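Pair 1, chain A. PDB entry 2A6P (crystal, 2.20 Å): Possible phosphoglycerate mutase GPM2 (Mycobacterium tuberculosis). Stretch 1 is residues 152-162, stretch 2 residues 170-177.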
# COMPACT_ATOMS: atom_id res chain seq x y z
N HIS A 152 -2.81 15.42 4.75
CA HIS A 152 -1.50 15.62 4.13
C HIS A 152 -0.62 14.37 4.02
O HIS A 152 -0.93 13.31 4.58
CB HIS A 152 -0.75 16.72 4.88
CG HIS A 152 -1.50 18.01 4.97
ND1 HIS A 152 -2.54 18.20 5.86
CD2 HIS A 152 -1.40 19.16 4.26
CE1 HIS A 152 -3.04 19.41 5.70
NE2 HIS A 152 -2.36 20.01 4.74
N GLY A 153 0.50 14.51 3.31
CA GLY A 153 1.41 13.40 3.07
C GLY A 153 1.89 12.64 4.29
O GLY A 153 1.58 11.45 4.46
N HIS A 154 2.66 13.33 5.13
CA HIS A 154 3.19 12.69 6.32
C HIS A 154 2.12 12.28 7.32
O HIS A 154 2.15 11.14 7.80
CB HIS A 154 4.26 13.58 6.97
CG HIS A 154 5.52 13.69 6.15
ND1 HIS A 154 6.41 14.73 6.28
CD2 HIS A 154 6.02 12.88 5.19
CE1 HIS A 154 7.41 14.56 5.44
NE2 HIS A 154 7.20 13.44 4.77
N PHE A 155 1.17 13.15 7.62
CA PHE A 155 0.14 12.77 8.58
C PHE A 155 -0.70 11.58 8.10
O PHE A 155 -1.01 10.69 8.88
CB PHE A 155 -0.79 13.93 8.95
CG PHE A 155 -1.71 13.60 10.10
CD1 PHE A 155 -1.19 13.38 11.38
CD2 PHE A 155 -3.08 13.42 9.90
CE1 PHE A 155 -2.02 12.97 12.44
CE2 PHE A 155 -3.92 13.01 10.96
CZ PHE A 155 -3.39 12.78 12.22
N SER A 156 -1.09 11.58 6.82
CA SER A 156 -1.87 10.46 6.29
C SER A 156 -1.08 9.16 6.50
O SER A 156 -1.63 8.13 6.88
CB SER A 156 -2.16 10.66 4.80
OG SER A 156 -3.06 11.74 4.58
N ARG A 157 0.22 9.21 6.22
CA ARG A 157 1.08 8.05 6.40
C ARG A 157 1.13 7.66 7.87
O ARG A 157 1.25 6.49 8.21
CB ARG A 157 2.50 8.34 5.99
CG ARG A 157 2.76 8.60 4.53
CD ARG A 157 4.27 8.55 4.41
NE ARG A 157 4.79 9.34 3.32
CZ ARG A 157 6.07 9.39 3.01
NH1 ARG A 157 6.95 8.67 3.71
NH2 ARG A 157 6.48 10.16 2.01
N ALA A 158 1.07 8.68 8.73
CA ALA A 158 1.10 8.46 10.17
C ALA A 158 -0.14 7.68 10.55
O ALA A 158 -0.07 6.70 11.29
CB ALA A 158 1.12 9.80 10.91
N VAL A 159 -1.28 8.13 10.05
CA VAL A 159 -2.54 7.45 10.34
C VAL A 159 -2.49 6.00 9.85
O VAL A 159 -2.86 5.08 10.57
CB VAL A 159 -3.72 8.16 9.69
CG1 VAL A 159 -5.00 7.33 9.88
CG2 VAL A 159 -3.88 9.55 10.33
N ILE A 160 -2.01 5.81 8.62
CA ILE A 160 -1.90 4.46 8.05
C ILE A 160 -0.98 3.57 8.88
O ILE A 160 -1.32 2.43 9.19
CB ILE A 160 -1.37 4.52 6.60
CG1 ILE A 160 -2.41 5.20 5.70
CG2 ILE A 160 -1.03 3.12 6.11
CD1 ILE A 160 -1.91 5.45 4.31
N THR A 161 0.20 4.10 9.22
CA THR A 161 1.17 3.36 10.01
C THR A 161 0.57 2.91 11.33
O THR A 161 0.82 1.81 11.80
CB THR A 161 2.42 4.20 10.31
OG1 THR A 161 3.04 4.59 9.07
CG2 THR A 161 3.43 3.41 11.13
N ARG A 162 -0.25 3.78 11.94
CA ARG A 162 -0.88 3.47 13.21
C ARG A 162 -2.07 2.54 13.02
O ARG A 162 -2.36 1.70 13.89
CB ARG A 162 -1.31 4.76 13.91
CG ARG A 162 -0.14 5.68 14.24
CD ARG A 162 0.91 4.94 15.07
NE ARG A 162 0.36 4.51 16.36
CZ ARG A 162 0.94 3.63 17.16
NH1 ARG A 162 2.10 3.08 16.82
NH2 ARG A 162 0.37 3.32 18.32
N GLU A 170 7.92 3.73 11.11
CA GLU A 170 7.65 3.03 9.86
C GLU A 170 6.92 3.86 8.80
O GLU A 170 6.68 3.37 7.69
CB GLU A 170 6.86 1.73 10.13
CG GLU A 170 7.49 0.74 11.10
CD GLU A 170 8.90 0.32 10.72
OE1 GLU A 170 9.28 0.44 9.53
OE2 GLU A 170 9.64 -0.14 11.61
N GLY A 171 6.54 5.09 9.13
CA GLY A 171 5.86 5.93 8.16
C GLY A 171 6.70 6.17 6.91
O GLY A 171 6.18 6.56 5.85
N SER A 172 8.00 5.92 7.03
CA SER A 172 8.95 6.10 5.93
C SER A 172 8.77 5.02 4.86
O SER A 172 9.21 5.19 3.73
CB SER A 172 10.38 6.03 6.47
OG SER A 172 10.66 4.75 7.04
N ARG A 173 8.12 3.92 5.23
CA ARG A 173 7.91 2.78 4.34
C ARG A 173 6.67 2.86 3.44
O ARG A 173 6.41 1.93 2.67
CB ARG A 173 7.84 1.50 5.16
CG ARG A 173 9.01 1.34 6.12
CD ARG A 173 10.33 1.26 5.36
NE ARG A 173 11.46 0.98 6.25
CZ ARG A 173 12.64 0.53 5.84
NH1 ARG A 173 12.84 0.31 4.54
NH2 ARG A 173 13.62 0.29 6.71
N PHE A 174 5.91 3.95 3.53
CA PHE A 174 4.70 4.09 2.73
C PHE A 174 4.65 5.41 1.97
O PHE A 174 4.76 6.47 2.58
CB PHE A 174 3.46 3.99 3.62
CG PHE A 174 3.46 2.81 4.54
CD1 PHE A 174 3.72 2.97 5.91
CD2 PHE A 174 3.22 1.53 4.05
CE1 PHE A 174 3.75 1.88 6.78
CE2 PHE A 174 3.25 0.42 4.91
CZ PHE A 174 3.51 0.60 6.28
N ALA A 175 4.46 5.34 0.66
CA ALA A 175 4.37 6.56 -0.15
C ALA A 175 2.96 7.13 -0.03
O ALA A 175 2.03 6.44 0.39
CB ALA A 175 4.68 6.25 -1.60
N MET A 176 2.81 8.40 -0.41
CA MET A 176 1.53 9.09 -0.36
C MET A 176 1.69 10.32 -1.23
O MET A 176 1.90 11.42 -0.72
CB MET A 176 1.19 9.53 1.07
CG MET A 176 -0.27 9.95 1.31
SD MET A 176 -1.46 8.56 1.54
CE MET A 176 -2.99 9.33 1.00
N PRO A 177 1.63 10.16 -2.57
CA PRO A 177 1.78 11.31 -3.47
C PRO A 177 0.56 12.23 -3.46
O PRO A 177 -0.49 11.88 -2.91
CB PRO A 177 2.03 10.65 -4.84
CG PRO A 177 1.33 9.32 -4.74
CD PRO A 177 1.62 8.88 -3.31
O HOH W 1 4.40 11.68 1.42

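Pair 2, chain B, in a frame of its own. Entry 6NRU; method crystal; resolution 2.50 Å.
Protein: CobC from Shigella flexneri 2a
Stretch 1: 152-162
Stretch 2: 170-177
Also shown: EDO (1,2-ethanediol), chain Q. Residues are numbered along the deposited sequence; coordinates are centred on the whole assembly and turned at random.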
# COMPACT_ATOMS: atom_id res chain seq x y z
N HIS B 152 1.14 0.37 -0.77
CA HIS B 152 0.43 1.24 -1.69
C HIS B 152 -1.04 1.33 -1.29
O HIS B 152 -1.52 0.60 -0.43
CB HIS B 152 0.56 0.74 -3.13
CG HIS B 152 1.97 0.45 -3.53
ND1 HIS B 152 2.77 1.37 -4.17
CD2 HIS B 152 2.73 -0.66 -3.38
CE1 HIS B 152 3.96 0.84 -4.39
NE2 HIS B 152 3.96 -0.39 -3.92
N GLN B 153 -1.74 2.25 -1.96
CA GLN B 153 -3.13 2.54 -1.60
C GLN B 153 -4.03 1.33 -1.81
O GLN B 153 -4.83 0.98 -0.94
CB GLN B 153 -3.62 3.74 -2.41
CG GLN B 153 -4.68 4.58 -1.71
CD GLN B 153 -5.98 3.83 -1.54
OE1 GLN B 153 -6.59 3.85 -0.47
NE2 GLN B 153 -6.42 3.17 -2.61
N GLY B 154 -3.91 0.68 -2.97
CA GLY B 154 -4.76 -0.47 -3.25
C GLY B 154 -4.47 -1.65 -2.35
O GLY B 154 -5.39 -2.36 -1.94
N VAL B 155 -3.20 -1.89 -2.04
CA VAL B 155 -2.83 -3.01 -1.19
C VAL B 155 -3.32 -2.79 0.23
O VAL B 155 -3.96 -3.67 0.83
CB VAL B 155 -1.30 -3.23 -1.21
CG1 VAL B 155 -0.90 -4.28 -0.19
CG2 VAL B 155 -0.84 -3.62 -2.60
N LEU B 156 -3.03 -1.62 0.80
CA LEU B 156 -3.32 -1.39 2.21
C LEU B 156 -4.82 -1.25 2.45
O LEU B 156 -5.34 -1.75 3.46
CB LEU B 156 -2.58 -0.15 2.70
CG LEU B 156 -1.05 -0.25 2.66
CD1 LEU B 156 -0.41 1.07 3.03
CD2 LEU B 156 -0.57 -1.36 3.57
N SER B 157 -5.54 -0.59 1.54
CA SER B 157 -6.98 -0.46 1.69
C SER B 157 -7.66 -1.82 1.61
O SER B 157 -8.59 -2.10 2.38
CB SER B 157 -7.54 0.47 0.63
OG SER B 157 -7.51 -0.15 -0.64
N LEU B 158 -7.21 -2.67 0.69
CA LEU B 158 -7.77 -4.02 0.59
C LEU B 158 -7.33 -4.88 1.76
O LEU B 158 -8.07 -5.78 2.18
CB LEU B 158 -7.35 -4.65 -0.74
CG LEU B 158 -7.85 -6.08 -0.97
CD1 LEU B 158 -9.36 -6.13 -0.87
CD2 LEU B 158 -7.38 -6.59 -2.32
N LEU B 159 -6.13 -4.64 2.29
CA LEU B 159 -5.69 -5.37 3.47
C LEU B 159 -6.63 -5.10 4.64
O LEU B 159 -7.07 -6.03 5.33
CB LEU B 159 -4.26 -5.00 3.83
CG LEU B 159 -3.65 -5.73 5.03
CD1 LEU B 159 -3.29 -7.15 4.66
CD2 LEU B 159 -2.44 -4.99 5.56
N ILE B 160 -6.95 -3.83 4.88
CA ILE B 160 -7.88 -3.48 5.94
C ILE B 160 -9.21 -4.19 5.73
O ILE B 160 -9.74 -4.83 6.64
CB ILE B 160 -8.07 -1.95 6.02
CG1 ILE B 160 -6.75 -1.26 6.36
CG2 ILE B 160 -9.14 -1.60 7.04
CD1 ILE B 160 -6.83 0.25 6.30
N ALA B 161 -9.76 -4.09 4.51
CA ALA B 161 -11.09 -4.63 4.24
C ALA B 161 -11.14 -6.14 4.46
O ALA B 161 -12.09 -6.65 5.07
CB ALA B 161 -11.53 -4.28 2.82
N ARG B 162 -10.14 -6.87 3.97
CA ARG B 162 -10.18 -8.32 4.11
C ARG B 162 -9.92 -8.77 5.54
O ARG B 162 -10.48 -9.78 5.99
CB ARG B 162 -9.17 -8.97 3.16
CG ARG B 162 -9.48 -8.77 1.69
CD ARG B 162 -10.87 -9.29 1.35
NE ARG B 162 -10.97 -10.74 1.42
CZ ARG B 162 -11.75 -11.41 2.26
NH1 ARG B 162 -12.51 -10.76 3.13
NH2 ARG B 162 -11.76 -12.74 2.24
N SER B 170 -15.33 -3.82 -1.08
CA SER B 170 -15.47 -2.76 -0.08
C SER B 170 -14.14 -2.22 0.41
O SER B 170 -14.09 -1.61 1.49
CB SER B 170 -16.30 -3.27 1.10
OG SER B 170 -15.69 -4.41 1.68
N MSE B 171 -13.06 -2.41 -0.35
CA MSE B 171 -11.77 -1.83 0.00
C MSE B 171 -11.82 -0.31 -0.08
O MSE B 171 -11.01 0.38 0.52
CB MSE B 171 -10.67 -2.35 -0.93
CG MSE B 171 -10.96 -2.10 -2.39
SE MSE B 171 -9.54 -2.74 -3.55
CE MSE B 171 -8.32 -1.23 -3.44
N TRP B 172 -12.79 0.20 -0.84
CA TRP B 172 -12.90 1.62 -1.11
C TRP B 172 -13.59 2.39 0.01
O TRP B 172 -13.75 3.61 -0.12
CB TRP B 172 -13.63 1.84 -2.43
CG TRP B 172 -12.95 1.16 -3.57
CD1 TRP B 172 -13.36 0.03 -4.21
CD2 TRP B 172 -11.72 1.55 -4.18
NE1 TRP B 172 -12.47 -0.30 -5.20
CE2 TRP B 172 -11.45 0.62 -5.20
CE3 TRP B 172 -10.82 2.60 -3.98
CZ2 TRP B 172 -10.32 0.71 -6.01
CZ3 TRP B 172 -9.70 2.69 -4.78
CH2 TRP B 172 -9.46 1.74 -5.79
N HIS B 173 -13.99 1.73 1.08
CA HIS B 173 -14.46 2.43 2.27
C HIS B 173 -13.32 2.94 3.14
O HIS B 173 -13.57 3.69 4.08
CB HIS B 173 -15.37 1.52 3.11
CG HIS B 173 -16.68 1.20 2.47
ND1 HIS B 173 -17.60 2.18 2.13
CD2 HIS B 173 -17.25 0.02 2.12
CE1 HIS B 173 -18.67 1.61 1.60
NE2 HIS B 173 -18.48 0.30 1.58
N PHE B 174 -12.07 2.54 2.83
CA PHE B 174 -10.89 2.89 3.63
C PHE B 174 -9.81 3.41 2.70
O PHE B 174 -8.87 2.69 2.36
CB PHE B 174 -10.39 1.69 4.43
CG PHE B 174 -11.48 0.84 5.01
CD1 PHE B 174 -12.00 1.12 6.27
CD2 PHE B 174 -11.98 -0.24 4.31
CE1 PHE B 174 -13.00 0.35 6.80
CE2 PHE B 174 -12.99 -1.02 4.84
CZ PHE B 174 -13.49 -0.73 6.09
N ARG B 175 -9.93 4.67 2.29
CA ARG B 175 -8.85 5.29 1.52
C ARG B 175 -7.66 5.56 2.43
O ARG B 175 -7.80 6.18 3.49
CB ARG B 175 -9.34 6.59 0.87
CG ARG B 175 -9.90 6.40 -0.53
CD ARG B 175 -9.48 7.53 -1.45
NE ARG B 175 -10.43 8.64 -1.45
CZ ARG B 175 -10.17 9.85 -0.97
NH1 ARG B 175 -8.98 10.12 -0.45
NH2 ARG B 175 -11.10 10.79 -1.01
N VAL B 176 -6.48 5.09 2.01
CA VAL B 176 -5.25 5.25 2.78
C VAL B 176 -4.47 6.42 2.20
O VAL B 176 -4.12 6.41 1.01
CB VAL B 176 -4.42 3.96 2.77
CG1 VAL B 176 -3.10 4.18 3.48
CG2 VAL B 176 -5.20 2.83 3.43
N ASP B 177 -4.18 7.41 3.04
CA ASP B 177 -3.65 8.69 2.61
C ASP B 177 -2.13 8.74 2.70
O ASP B 177 -1.50 8.00 3.46
CB ASP B 177 -4.24 9.82 3.45
CG ASP B 177 -5.70 10.06 3.14
OD1 ASP B 177 -6.28 9.27 2.37
OD2 ASP B 177 -6.26 11.04 3.68
C1 EDO Q . -13.77 -14.07 5.34
O1 EDO Q . -12.84 -12.99 5.31
C2 EDO Q . -13.79 -14.79 3.99
O2 EDO Q . -14.45 -13.97 3.02

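The sharpest difference between the two pairs lies in which stretch supplies the long side chain at the facing positions 157 and 171. In pair 1 it comes from the helix: Arg A157 reaches across to the second stretch, where the facing residue, Gly A171, has no side chain. In pair 2 the helix carries the small Ser B157 at the position of Arg A157, and the second stretch carries Met B171, a selenomethionine, at the position of Gly A171. At this facing pair the bulk has changed sides, yet the backbones superpose with an RMSD of 0.7 Å over 14 central residues.

The shared frame is simple. A helix begins at residue 153, directly after a histidine at the N-cap position, and runs beside a short 3-10 segment that opens into an extended loop. At one end of the contact Gly A153 and Met A176 have their CA atoms 5.5 Å apart, and Gln B153 and Val B176 5.6 Å. Farther along the helix the approach is tighter in pair 2: CA to CA, Leu B158 to Met B171 is 4.6 Å, whereas the matching Ala A158 to Gly A171 is 5.8 Å.

Arg A157 uses its length for a polar purpose. Its NH1 donates a hydrogen bond to Gly A171 O at 3.1 Å, nearly linear at 168°, and its NH2 donates to water 1 at 2.6 Å, which in turn gives a weak bond to Met A176 O at 3.3 Å. The charged group thus reads backbone carbonyls, directly and through water, while the aliphatic part packs, Arg A157 CG lying 3.9 Å from Met A176 CB. In pair 2, Met B171 runs the other way: its CE lies 3.1 Å from Ser B157 OG and 3.5 Å from Gly B154 O.

The direct polar link is also relocated. Gln B153, matching Gly A153, takes over part of the ground Arg A157 covers, meeting Phe B174 O, Arg B175 and Val B176. Its OE1 accepts a hydrogen bond from Val B176 N, 2.8 Å away with an angle of 172°. Each pair therefore has one direct hydrogen bond across the stretches, between side chain and backbone, but with donor and acceptor roles exchanged.

Other positions hold steady. Ile A160 and Ile B160 share the m,t rotamer: CD1 of the first lies 4.2 Å from Met A176 SD, and CD1 of the second 4.2 Å from Val B176 CG2. Phe A174 and Phe B174 also coincide closely, though their neighbours differ. Thr A161 OG1 approaches Phe A174 CD1 at 3.6 Å; Ala B161 CB sits 4.1 Å from Phe B174 CE2, and Ile B160 CG2 lies over the Phe B174 ring face. The general principle follows: a similar backbone arrangement can be packed with the long side chain coming from either stretch at a given facing pair, and with the direct hydrogen bond placed at a different position.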